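Local coordinates for protein transcriptional regulator (Corynebacterium diphtheriae, PDB 3LMM) that is of unknown biochemical function but, with its Schlafen AlbA_2 region, a histidine-kinase-type ATPase-like region and helix-turn-helix-type C-terminal regions, probably acts as a transcriptional regulator, at residues A[237-243]-A[254-260]; A[242-248]-A[322-328]; A[276-282]-A[293-298]. All coordinates share one frame; numbering follows the deposited sequence.

Contact 1 (A[237-243]-A[254-260])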
loop_
_atom_site.group_PDB
_atom_site.type_symbol
_atom_site.label_atom_id
_atom_site.label_comp_id
_atom_site.label_asym_id
_atom_site.label_seq_id
_atom_site.Cartn_x
_atom_site.Cartn_y
_atom_site.Cartn_z
ATOM N N ARG A 237 5.961 -28.752 2.346
ATOM C CA ARG A 237 5.345 -28.715 1.026
ATOM C C ARG A 237 5.848 -27.526 0.233
ATOM O O ARG A 237 6.339 -26.554 0.794
ATOM C CB ARG A 237 3.817 -28.677 1.121
ATOM C CG ARG A 237 3.137 -27.323 1.044
ATOM C CD ARG A 237 1.758 -27.553 0.460
ATOM N NE ARG A 237 0.817 -26.438 0.542
ATOM C CZ ARG A 237 0.424 -25.860 1.675
ATOM N NH1 ARG A 237 -0.453 -24.859 1.640
ATOM N NH2 ARG A 237 0.926 -26.264 2.842
ATOM N N THR A 238 5.741 -27.619 -1.081
ATOM C CA THR A 238 6.204 -26.551 -1.926
ATOM C C THR A 238 5.232 -25.399 -1.902
ATOM O O THR A 238 4.031 -25.575 -2.114
ATOM C CB THR A 238 6.394 -27.057 -3.339
ATOM O OG1 THR A 238 7.455 -28.017 -3.332
ATOM C CG2 THR A 238 6.739 -25.921 -4.280
ATOM N N ALA A 239 5.750 -24.211 -1.624
ATOM C CA ALA A 239 4.900 -23.031 -1.566
ATOM C C ALA A 239 4.881 -22.335 -2.908
ATOM O O ALA A 239 3.846 -21.836 -3.347
ATOM C CB ALA A 239 5.404 -22.083 -0.489
ATOM N N ILE A 240 6.035 -22.330 -3.562
ATOM C CA ILE A 240 6.172 -21.671 -4.851
ATOM C C ILE A 240 7.277 -22.364 -5.636
ATOM O O ILE A 240 8.245 -22.852 -5.055
ATOM C CB ILE A 240 6.537 -20.181 -4.629
ATOM C CG1 ILE A 240 6.517 -19.418 -5.931
ATOM C CG2 ILE A 240 7.909 -20.061 -3.982
ATOM C CD1 ILE A 240 6.412 -17.950 -5.723
ATOM N N GLU A 241 7.132 -22.437 -6.952
ATOM C CA GLU A 241 8.162 -23.082 -7.765
ATOM C C GLU A 241 8.260 -22.441 -9.141
ATOM O O GLU A 241 7.315 -21.814 -9.607
ATOM C CB GLU A 241 7.863 -24.576 -7.892
ATOM C CG GLU A 241 6.460 -24.878 -8.380
ATOM C CD GLU A 241 6.197 -26.364 -8.533
ATOM O OE1 GLU A 241 6.341 -27.113 -7.536
ATOM O OE2 GLU A 241 5.830 -26.785 -9.653
ATOM N N LEU A 242 9.406 -22.608 -9.790
ATOM C CA LEU A 242 9.630 -22.015 -11.099
ATOM C C LEU A 242 9.788 -23.022 -12.232
ATOM O O LEU A 242 10.378 -24.091 -12.054
ATOM C CB LEU A 242 10.870 -21.118 -11.049
ATOM C CG LEU A 242 11.375 -20.462 -12.343
ATOM C CD1 LEU A 242 10.403 -19.363 -12.798
ATOM C CD2 LEU A 242 12.754 -19.883 -12.097
ATOM N N SER A 243 9.257 -22.658 -13.399
ATOM C CA SER A 243 9.329 -23.480 -14.606
ATOM C C SER A 243 9.716 -22.605 -15.791
ATOM O O SER A 243 8.903 -21.837 -16.297
ATOM C CB SER A 243 7.981 -24.132 -14.910
ATOM O OG SER A 243 7.603 -25.043 -13.896
ATOM N N ASN A 254 13.377 -26.198 -18.090
ATOM C CA ASN A 254 13.958 -26.487 -16.794
ATOM C C ASN A 254 13.075 -25.947 -15.685
ATOM O O ASN A 254 12.336 -24.990 -15.887
ATOM C CB ASN A 254 15.342 -25.851 -16.715
ATOM C CG ASN A 254 16.125 -26.347 -15.548
ATOM O OD1 ASN A 254 15.785 -26.071 -14.400
ATOM N ND2 ASN A 254 17.169 -27.115 -15.824
ATOM N N ARG A 255 13.142 -26.560 -14.514
ATOM C CA ARG A 255 12.320 -26.103 -13.410
ATOM C C ARG A 255 13.081 -26.148 -12.098
ATOM O O ARG A 255 13.928 -27.017 -11.891
ATOM C CB ARG A 255 11.054 -26.959 -13.317
ATOM C CG ARG A 255 11.325 -28.451 -13.338
ATOM C CD ARG A 255 10.060 -29.255 -13.059
ATOM N NE ARG A 255 9.081 -29.258 -14.150
ATOM C CZ ARG A 255 9.154 -30.031 -15.234
ATOM N NH1 ARG A 255 8.207 -29.960 -16.166
ATOM N NH2 ARG A 255 10.171 -30.872 -15.388
ATOM N N VAL A 256 12.793 -25.193 -11.222
ATOM C CA VAL A 256 13.441 -25.135 -9.920
ATOM C C VAL A 256 12.369 -25.171 -8.837
ATOM O O VAL A 256 11.603 -24.228 -8.682
ATOM C CB VAL A 256 14.318 -23.859 -9.782
ATOM C CG1 VAL A 256 13.578 -22.666 -10.310
ATOM C CG2 VAL A 256 14.714 -23.646 -8.327
ATOM N N VAL A 257 12.320 -26.283 -8.107
ATOM C CA VAL A 257 11.337 -26.500 -7.048
ATOM C C VAL A 257 12.017 -26.587 -5.676
ATOM O O VAL A 257 12.754 -27.530 -5.400
ATOM C CB VAL A 257 10.534 -27.822 -7.300
ATOM C CG1 VAL A 257 9.574 -27.651 -8.455
ATOM C CG2 VAL A 257 11.494 -28.967 -7.618
ATOM N N PRO A 258 11.771 -25.600 -4.797
ATOM C CA PRO A 258 12.380 -25.602 -3.462
ATOM C C PRO A 258 11.985 -26.808 -2.613
ATOM O O PRO A 258 10.877 -27.331 -2.743
ATOM C CB PRO A 258 11.892 -24.286 -2.862
ATOM C CG PRO A 258 10.561 -24.112 -3.492
ATOM C CD PRO A 258 10.832 -24.474 -4.934
ATOM N N GLU A 259 12.896 -27.241 -1.744
ATOM C CA GLU A 259 12.646 -28.396 -0.877
ATOM C C GLU A 259 11.547 -28.092 0.143
ATOM O O GLU A 259 11.611 -27.085 0.846
ATOM C CB GLU A 259 13.930 -28.806 -0.140
ATOM C CG GLU A 259 15.088 -29.212 -1.053
ATOM C CD GLU A 259 15.999 -28.045 -1.406
ATOM O OE1 GLU A 259 15.478 -26.957 -1.758
ATOM O OE2 GLU A 259 17.240 -28.224 -1.352
ATOM N N PRO A 260 10.535 -28.974 0.250
ATOM C CA PRO A 260 9.417 -28.798 1.184
ATOM C C PRO A 260 9.754 -28.585 2.660
ATOM O O PRO A 260 8.935 -28.042 3.399
ATOM C CB PRO A 260 8.596 -30.063 0.974
ATOM C CG PRO A 260 9.635 -31.064 0.599
ATOM C CD PRO A 260 10.449 -30.292 -0.399
#

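Contact 2 (A[242-248]-A[322-328])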
loop_
_atom_site.group_PDB
_atom_site.type_symbol
_atom_site.label_atom_id
_atom_site.label_comp_id
_atom_site.label_asym_id
_atom_site.label_seq_id
_atom_site.Cartn_x
_atom_site.Cartn_y
_atom_site.Cartn_z
ATOM N N LEU A 242 9.406 -22.608 -9.790
ATOM C CA LEU A 242 9.630 -22.015 -11.099
ATOM C C LEU A 242 9.788 -23.022 -12.232
ATOM O O LEU A 242 10.378 -24.091 -12.054
ATOM C CB LEU A 242 10.870 -21.118 -11.049
ATOM C CG LEU A 242 11.375 -20.462 -12.343
ATOM C CD1 LEU A 242 10.403 -19.363 -12.798
ATOM C CD2 LEU A 242 12.754 -19.883 -12.097
ATOM N N SER A 243 9.257 -22.658 -13.399
ATOM C CA SER A 243 9.329 -23.480 -14.606
ATOM C C SER A 243 9.716 -22.605 -15.791
ATOM O O SER A 243 8.903 -21.837 -16.297
ATOM C CB SER A 243 7.981 -24.132 -14.910
ATOM O OG SER A 243 7.603 -25.043 -13.896
ATOM N N ILE A 244 10.960 -22.739 -16.234
ATOM C CA ILE A 244 11.506 -21.975 -17.356
ATOM C C ILE A 244 11.105 -22.549 -18.705
ATOM O O ILE A 244 11.440 -23.682 -19.025
ATOM C CB ILE A 244 13.017 -21.992 -17.304
ATOM C CG1 ILE A 244 13.486 -21.348 -15.999
ATOM C CG2 ILE A 244 13.585 -21.331 -18.553
ATOM C CD1 ILE A 244 14.910 -21.694 -15.654
ATOM N N PHE A 245 10.425 -21.747 -19.508
ATOM C CA PHE A 245 9.998 -22.191 -20.822
ATOM C C PHE A 245 10.830 -21.557 -21.918
ATOM O O PHE A 245 11.585 -20.616 -21.684
ATOM C CB PHE A 245 8.544 -21.830 -21.050
ATOM C CG PHE A 245 7.587 -22.704 -20.318
ATOM C CD1 PHE A 245 7.246 -23.949 -20.830
ATOM C CD2 PHE A 245 7.006 -22.277 -19.125
ATOM C CE1 PHE A 245 6.336 -24.754 -20.174
ATOM C CE2 PHE A 245 6.094 -23.071 -18.454
ATOM C CZ PHE A 245 5.754 -24.312 -18.978
ATOM N N ASP A 246 10.676 -22.066 -23.131
ATOM C CA ASP A 246 11.425 -21.520 -24.242
ATOM C C ASP A 246 10.564 -20.460 -24.921
ATOM O O ASP A 246 11.059 -19.429 -25.370
ATOM C CB ASP A 246 11.808 -22.649 -25.200
ATOM C CG ASP A 246 12.879 -22.239 -26.196
ATOM O OD1 ASP A 246 13.756 -21.404 -25.837
ATOM O OD2 ASP A 246 12.859 -22.785 -27.327
ATOM N N VAL A 247 9.264 -20.718 -24.976
ATOM C CA VAL A 247 8.330 -19.775 -25.572
ATOM C C VAL A 247 6.894 -20.109 -25.139
ATOM O O VAL A 247 6.538 -21.277 -24.986
ATOM C CB VAL A 247 8.473 -19.755 -27.129
ATOM C CG1 VAL A 247 8.204 -21.124 -27.707
ATOM C CG2 VAL A 247 7.542 -18.706 -27.729
ATOM N N HIS A 248 6.089 -19.074 -24.906
ATOM C CA HIS A 248 4.706 -19.253 -24.471
ATOM C C HIS A 248 4.038 -20.265 -25.372
ATOM O O HIS A 248 3.561 -19.917 -26.451
ATOM C CB HIS A 248 3.942 -17.920 -24.523
ATOM C CG HIS A 248 2.532 -18.008 -24.014
ATOM N ND1 HIS A 248 2.212 -18.536 -22.779
ATOM C CD2 HIS A 248 1.356 -17.638 -24.575
ATOM C CE1 HIS A 248 0.902 -18.488 -22.603
ATOM N NE2 HIS A 248 0.359 -17.946 -23.678
ATOM N N VAL A 322 5.010 -20.162 -10.953
ATOM C CA VAL A 322 5.670 -19.047 -11.622
ATOM C C VAL A 322 6.474 -19.609 -12.776
ATOM O O VAL A 322 7.305 -20.493 -12.583
ATOM C CB VAL A 322 6.603 -18.199 -10.660
ATOM C CG1 VAL A 322 7.403 -19.094 -9.750
ATOM C CG2 VAL A 322 7.539 -17.320 -11.486
ATOM N N ARG A 323 6.181 -19.131 -13.983
ATOM C CA ARG A 323 6.909 -19.579 -15.158
ATOM C C ARG A 323 7.548 -18.387 -15.843
ATOM O O ARG A 323 7.040 -17.270 -15.774
ATOM C CB ARG A 323 6.012 -20.349 -16.147
ATOM C CG ARG A 323 4.686 -19.714 -16.496
ATOM C CD ARG A 323 3.612 -20.104 -15.493
ATOM N NE ARG A 323 3.241 -21.522 -15.543
ATOM C CZ ARG A 323 2.607 -22.102 -16.558
ATOM N NH1 ARG A 323 2.270 -21.390 -17.632
ATOM N NH2 ARG A 323 2.296 -23.390 -16.487
ATOM N N TRP A 324 8.683 -18.644 -16.482
ATOM C CA TRP A 324 9.450 -17.629 -17.178
ATOM C C TRP A 324 9.607 -18.008 -18.643
ATOM O O TRP A 324 10.065 -19.103 -18.949
ATOM C CB TRP A 324 10.827 -17.516 -16.535
ATOM C CG TRP A 324 11.754 -16.630 -17.266
ATOM C CD1 TRP A 324 12.500 -16.943 -18.371
ATOM C CD2 TRP A 324 12.035 -15.270 -16.968
ATOM N NE1 TRP A 324 13.230 -15.855 -18.778
ATOM C CE2 TRP A 324 12.965 -14.811 -17.932
ATOM C CE3 TRP A 324 11.591 -14.386 -15.981
ATOM C CZ2 TRP A 324 13.463 -13.505 -17.928
ATOM C CZ3 TRP A 324 12.081 -13.090 -15.979
ATOM C CH2 TRP A 324 13.009 -12.660 -16.946
ATOM N N ILE A 325 9.244 -17.103 -19.544
ATOM C CA ILE A 325 9.360 -17.362 -20.979
ATOM C C ILE A 325 10.611 -16.717 -21.552
ATOM O O ILE A 325 10.701 -15.495 -21.634
ATOM C CB ILE A 325 8.171 -16.793 -21.725
ATOM C CG1 ILE A 325 6.902 -17.158 -20.978
ATOM C CG2 ILE A 325 8.121 -17.346 -23.121
ATOM C CD1 ILE A 325 6.841 -18.589 -20.631
ATOM N N GLU A 326 11.559 -17.541 -21.979
ATOM C CA GLU A 326 12.827 -17.057 -22.524
ATOM C C GLU A 326 12.766 -16.041 -23.660
ATOM O O GLU A 326 13.170 -14.893 -23.497
ATOM C CB GLU A 326 13.667 -18.242 -22.995
ATOM C CG GLU A 326 14.205 -19.122 -21.887
ATOM C CD GLU A 326 15.410 -18.521 -21.196
ATOM O OE1 GLU A 326 16.416 -18.262 -21.891
ATOM O OE2 GLU A 326 15.355 -18.309 -19.963
ATOM N N LEU A 327 12.279 -16.489 -24.813
ATOM C CA LEU A 327 12.214 -15.657 -26.002
ATOM C C LEU A 327 11.309 -14.428 -25.929
ATOM O O LEU A 327 11.455 -13.498 -26.723
ATOM C CB LEU A 327 11.836 -16.526 -27.209
ATOM C CG LEU A 327 12.868 -17.614 -27.541
ATOM C CD1 LEU A 327 12.392 -18.472 -28.707
ATOM C CD2 LEU A 327 14.201 -16.954 -27.878
ATOM N N ASP A 328 10.388 -14.410 -24.976
ATOM C CA ASP A 328 9.481 -13.279 -24.842
ATOM C C ASP A 328 9.838 -12.415 -23.651
ATOM O O ASP A 328 9.252 -11.353 -23.436
ATOM C CB ASP A 328 8.043 -13.778 -24.719
ATOM C CG ASP A 328 7.514 -14.327 -26.026
ATOM O OD1 ASP A 328 7.578 -13.574 -27.027
ATOM O OD2 ASP A 328 7.041 -15.492 -26.061
#

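Contact 3 (A[276-282]-A[293-298])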
loop_
_atom_site.group_PDB
_atom_site.type_symbol
_atom_site.label_atom_id
_atom_site.label_comp_id
_atom_site.label_asym_id
_atom_site.label_seq_id
_atom_site.Cartn_x
_atom_site.Cartn_y
_atom_site.Cartn_z
ATOM N N ASN A 276 16.976 -14.598 -10.176
ATOM C CA ASN A 276 17.986 -13.586 -10.478
ATOM C C ASN A 276 18.859 -14.054 -11.642
ATOM O O ASN A 276 19.433 -13.250 -12.372
ATOM C CB ASN A 276 18.861 -13.343 -9.236
ATOM C CG ASN A 276 19.585 -11.999 -9.271
ATOM O OD1 ASN A 276 18.951 -10.944 -9.189
ATOM N ND2 ASN A 276 20.916 -12.031 -9.385
ATOM N N VAL A 277 18.951 -15.363 -11.816
ATOM C CA VAL A 277 19.767 -15.931 -12.879
ATOM C C VAL A 277 19.021 -16.035 -14.195
ATOM O O VAL A 277 19.589 -15.847 -15.268
ATOM C CB VAL A 277 20.229 -17.346 -12.515
ATOM C CG1 VAL A 277 21.006 -17.963 -13.679
ATOM C CG2 VAL A 277 21.064 -17.299 -11.249
ATOM N N VAL A 278 17.747 -16.373 -14.100
ATOM C CA VAL A 278 16.912 -16.533 -15.268
ATOM C C VAL A 278 16.701 -15.173 -15.894
ATOM O O VAL A 278 16.595 -15.052 -17.113
ATOM C CB VAL A 278 15.575 -17.139 -14.861
ATOM C CG1 VAL A 278 14.722 -17.390 -16.073
ATOM C CG2 VAL A 278 15.826 -18.429 -14.103
ATOM N N ASN A 279 16.641 -14.153 -15.044
ATOM C CA ASN A 279 16.462 -12.789 -15.505
ATOM C C ASN A 279 17.759 -12.305 -16.144
ATOM O O ASN A 279 18.375 -11.342 -15.694
ATOM C CB ASN A 279 16.101 -11.881 -14.348
ATOM C CG ASN A 279 15.411 -10.637 -14.808
ATOM O OD1 ASN A 279 15.030 -9.788 -14.011
ATOM N ND2 ASN A 279 15.232 -10.520 -16.110
ATOM N N LYS A 280 18.142 -13.007 -17.206
ATOM C CA LYS A 280 19.349 -12.774 -17.993
ATOM C C LYS A 280 20.082 -11.448 -17.814
ATOM O O LYS A 280 21.267 -11.458 -17.474
ATOM C CB LYS A 280 19.036 -12.985 -19.470
ATOM C CG LYS A 280 18.485 -14.360 -19.777
ATOM C CD LYS A 280 17.963 -14.418 -21.200
ATOM C CE LYS A 280 16.964 -15.550 -21.363
ATOM N NZ LYS A 280 15.821 -15.399 -20.408
ATOM N N ASN A 281 19.417 -10.318 -18.062
ATOM C CA ASN A 281 20.070 -9.010 -17.913
ATOM C C ASN A 281 21.109 -8.664 -18.998
ATOM O O ASN A 281 22.262 -9.092 -18.931
ATOM C CB ASN A 281 20.688 -8.923 -16.508
ATOM C CG ASN A 281 21.888 -7.999 -16.436
ATOM O OD1 ASN A 281 21.888 -6.917 -17.017
ATOM N ND2 ASN A 281 22.910 -8.415 -15.697
ATOM N N ASN A 282 20.692 -7.866 -19.980
ATOM C CA ASN A 282 21.561 -7.477 -21.079
ATOM C C ASN A 282 22.072 -6.033 -20.996
ATOM O O ASN A 282 21.561 -5.215 -20.236
ATOM C CB ASN A 282 20.841 -7.697 -22.407
ATOM C CG ASN A 282 19.389 -7.303 -22.343
ATOM O OD1 ASN A 282 19.055 -6.251 -21.824
ATOM N ND2 ASN A 282 18.511 -8.159 -22.867
ATOM N N VAL A 293 21.225 -3.871 -17.873
ATOM C CA VAL A 293 19.802 -3.766 -17.520
ATOM C C VAL A 293 19.076 -5.117 -17.638
ATOM O O VAL A 293 19.011 -5.694 -18.726
ATOM C CB VAL A 293 19.093 -2.784 -18.468
ATOM C CG1 VAL A 293 17.630 -2.710 -18.134
ATOM C CG2 VAL A 293 19.752 -1.433 -18.403
ATOM N N PRO A 294 18.502 -5.630 -16.528
ATOM C CA PRO A 294 17.801 -6.924 -16.618
ATOM C C PRO A 294 16.560 -6.947 -17.538
ATOM O O PRO A 294 15.933 -5.916 -17.779
ATOM C CB PRO A 294 17.474 -7.247 -15.155
ATOM C CG PRO A 294 17.370 -5.902 -14.515
ATOM C CD PRO A 294 18.490 -5.107 -15.149
ATOM N N GLU A 295 16.234 -8.131 -18.058
ATOM C CA GLU A 295 15.090 -8.315 -18.947
ATOM C C GLU A 295 13.852 -7.686 -18.360
ATOM O O GLU A 295 12.969 -7.243 -19.082
ATOM C CB GLU A 295 14.803 -9.788 -19.173
ATOM C CG GLU A 295 15.964 -10.613 -19.647
ATOM C CD GLU A 295 15.562 -11.489 -20.798
ATOM O OE1 GLU A 295 15.306 -10.916 -21.885
ATOM O OE2 GLU A 295 15.478 -12.729 -20.615
ATOM N N ILE A 296 13.743 -7.724 -17.041
ATOM C CA ILE A 296 12.627 -7.066 -16.377
ATOM C C ILE A 296 13.135 -6.523 -15.053
ATOM O O ILE A 296 13.838 -7.210 -14.313
ATOM C CB ILE A 296 11.384 -7.987 -16.172
ATOM C CG1 ILE A 296 11.683 -9.126 -15.227
ATOM C CG2 ILE A 296 10.925 -8.539 -17.506
ATOM C CD1 ILE A 296 10.470 -10.045 -15.061
ATOM N N PRO A 297 12.810 -5.261 -14.754
ATOM C CA PRO A 297 13.250 -4.627 -13.509
ATOM C C PRO A 297 13.116 -5.477 -12.261
ATOM O O PRO A 297 12.020 -5.871 -11.882
ATOM C CB PRO A 297 12.414 -3.356 -13.455
ATOM C CG PRO A 297 11.212 -3.674 -14.326
ATOM C CD PRO A 297 11.835 -4.418 -15.465
ATOM N N ARG A 298 14.249 -5.744 -11.625
ATOM C CA ARG A 298 14.293 -6.546 -10.409
ATOM C C ARG A 298 13.118 -6.266 -9.460
ATOM O O ARG A 298 12.420 -7.189 -9.023
ATOM C CB ARG A 298 15.622 -6.302 -9.696
ATOM C CG ARG A 298 16.811 -6.792 -10.499
ATOM C CD ARG A 298 17.021 -8.266 -10.275
ATOM N NE ARG A 298 17.617 -8.942 -11.427
ATOM C CZ ARG A 298 18.861 -8.753 -11.856
ATOM N NH1 ARG A 298 19.301 -9.422 -12.917
ATOM N NH2 ARG A 298 19.656 -7.892 -11.230
#

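Contact 1 (A[237-243]-A[254-260])
Leu242 and Val256 form the antiparallel hydrogen-bonded pair of a beta hairpin, built by strands 240-245 and 252-256 at one edge of a mixed sheet. Both backbone bonds of the pair are made: Leu242 N donates to Val256 O at 2.9 Å, almost straight at 176°, and Val256 N donates to Leu242 O at 2.8 Å. Ser243 and Arg255, the next pair, are non-hydrogen-bonded, and the backbone of Ser243 bonds instead to Val322 and Trp324 of strand 320-325.

In the other direction the hairpin pairing stops at Pro258. Lacking an N-H, Pro258 cannot donate to Ile240 O and sets its ring CD against that oxygen. The chains meet again at Arg237 N and Pro260 O, a weak bond of 3.2 Å. Helix 264-278 serves the polar backbone of this loop: the side-chain amide of Gln267 bonds to both Arg237 O and Ala239 N. The guanidinium of Arg237 is held elsewhere, by Arg316 O.

Leu242 and Val256 point to the sheet face covered by Leu271 and Tyr270 of the same helix. Glu241 and Val257 run side by side in the same direction. With its CG between the backbone N and the carbonyl carbon (chi1 53°) and the rest extended, Glu241 lies along the valine, its OE1 3.4 Å from Val257 CG1.

Contact 2 (A[242-248]-A[322-328])
Ser243, Phe245 and Trp324 carry the backbone bonds that hold strand 240-245 parallel to strand 320-325, with Leu242 opposite Val322 and Phe245 opposite Ile325. Ser243 N donates to Val322 O at 3.0 Å, in the carbonyl plane. Trp324 N comes to Ser243 O from above its carbonyl plane, and Phe245 N reaches Trp324 O at 2.7 Å. Two more backbone bonds follow, Glu326 N to Phe245 O and Leu327 N to Asp246 O at 3.2 Å.

Apolar packing occupies both faces of the sheet. On the side of Leu242, Ile244 and Trp324, Leu242 CD1 meets Val322 CG2 at 3.8 Å, and Leu275 and Val278 of helix 264-278 cover the group. On the other face, Ile325 CD1 touches Phe245 CB at 3.7 Å, while Ile325 CG2 lies against the backbone of Val247 and His248.

Flat and charged groups meet where Phe245 turns its ring edge to Arg323. Arg323 CB lies in the ring plane, 3.6 Å from Phe245 CE2. Because the arginine bends at chi2 (-87°) and again at chi3, its guanidinium turns one face to the ring's rim: Phe245 CE2 lies 4.1 Å above the guanidinium plane, over its centre, with the two planes 58° apart. Arg323 NE also forms a salt bridge to Asp321 OD1, which limits the rotation of the head. Glu326, bent at chi2, crosses Ile244, its OE2 3.8 Å from Ile244 CG2 and paired with Lys280 NZ.

Strands 240-245 and 320-325 are parallel neighbours although strand 252-256, two helices and a second hairpin intervene in the chain; a mixed sheet with helix 264-278 on one face is consistent with the alpha/beta sandwich of histidine-kinase-type ATPase domains.

Contact 3 (A[276-282]-A[293-298])
Asn276 and Arg298 cross at about a right angle where the C-terminal end of helix 264-278 passes the start of helix 298-311, the helices that precede and follow the beta hairpin 282-286/289-293 in the chain. The guanidinium of Arg298 lies between two layers. Asn276 OD1 sits 3.2 Å above one face, displaced toward the rim, with the amide plane turned 50° from the guanidinium, while Pro294 CB covers the opposite face. Asn279 O approaches in the guanidinium plane, at the edge, 3.5 Å from Arg298 NH1.

An inverse gamma turn centred on Asn279 carries the chain off the helix, and the buried Asn279 side chain slides past that of Glu295 in the opposite direction. Asn281 packs its CB against Pro294, 3.5 Å from Pro294 CA. The base of the hairpin is closed by Val293 N bonding to Asn282 O at 2.7 Å, with a weak return bond from Asn282 N to Val293 O.

Lys280 and Glu295 cross obliquely. The carboxylate is shared, its OE1 bonded to Ser329 OG. As modelled, the poorly ordered lysine curls at its end, and Lys280 NZ lies 2.7 Å from Glu295 OE2, nearly along the C-O axis of that oxygen, in a salt bridge.

In the fold
Contacts 1 and 2 share strand 240-245: contact 1 gives its outer neighbour in the sheet and contact 2 its inner one, with Leu242 and Ser243 common to both and their centres about 15 Å apart. Contact 3 is nested within the chain closed by contact 2, about 13 Å away between centres. Lys280 NZ joins them by a salt bridge to Glu326 OE2 at 3.0 Å, beside the Trp324 ring. Contact 1, its centre about 20 Å from that of contact 3, reaches it through Leu242 CD2, which packs on Val278 CG2 at 3.9 Å. The cobalt ion is bound elsewhere, at Asp41, Phe42 and Asp90, and none of the three contacts contributes to that site.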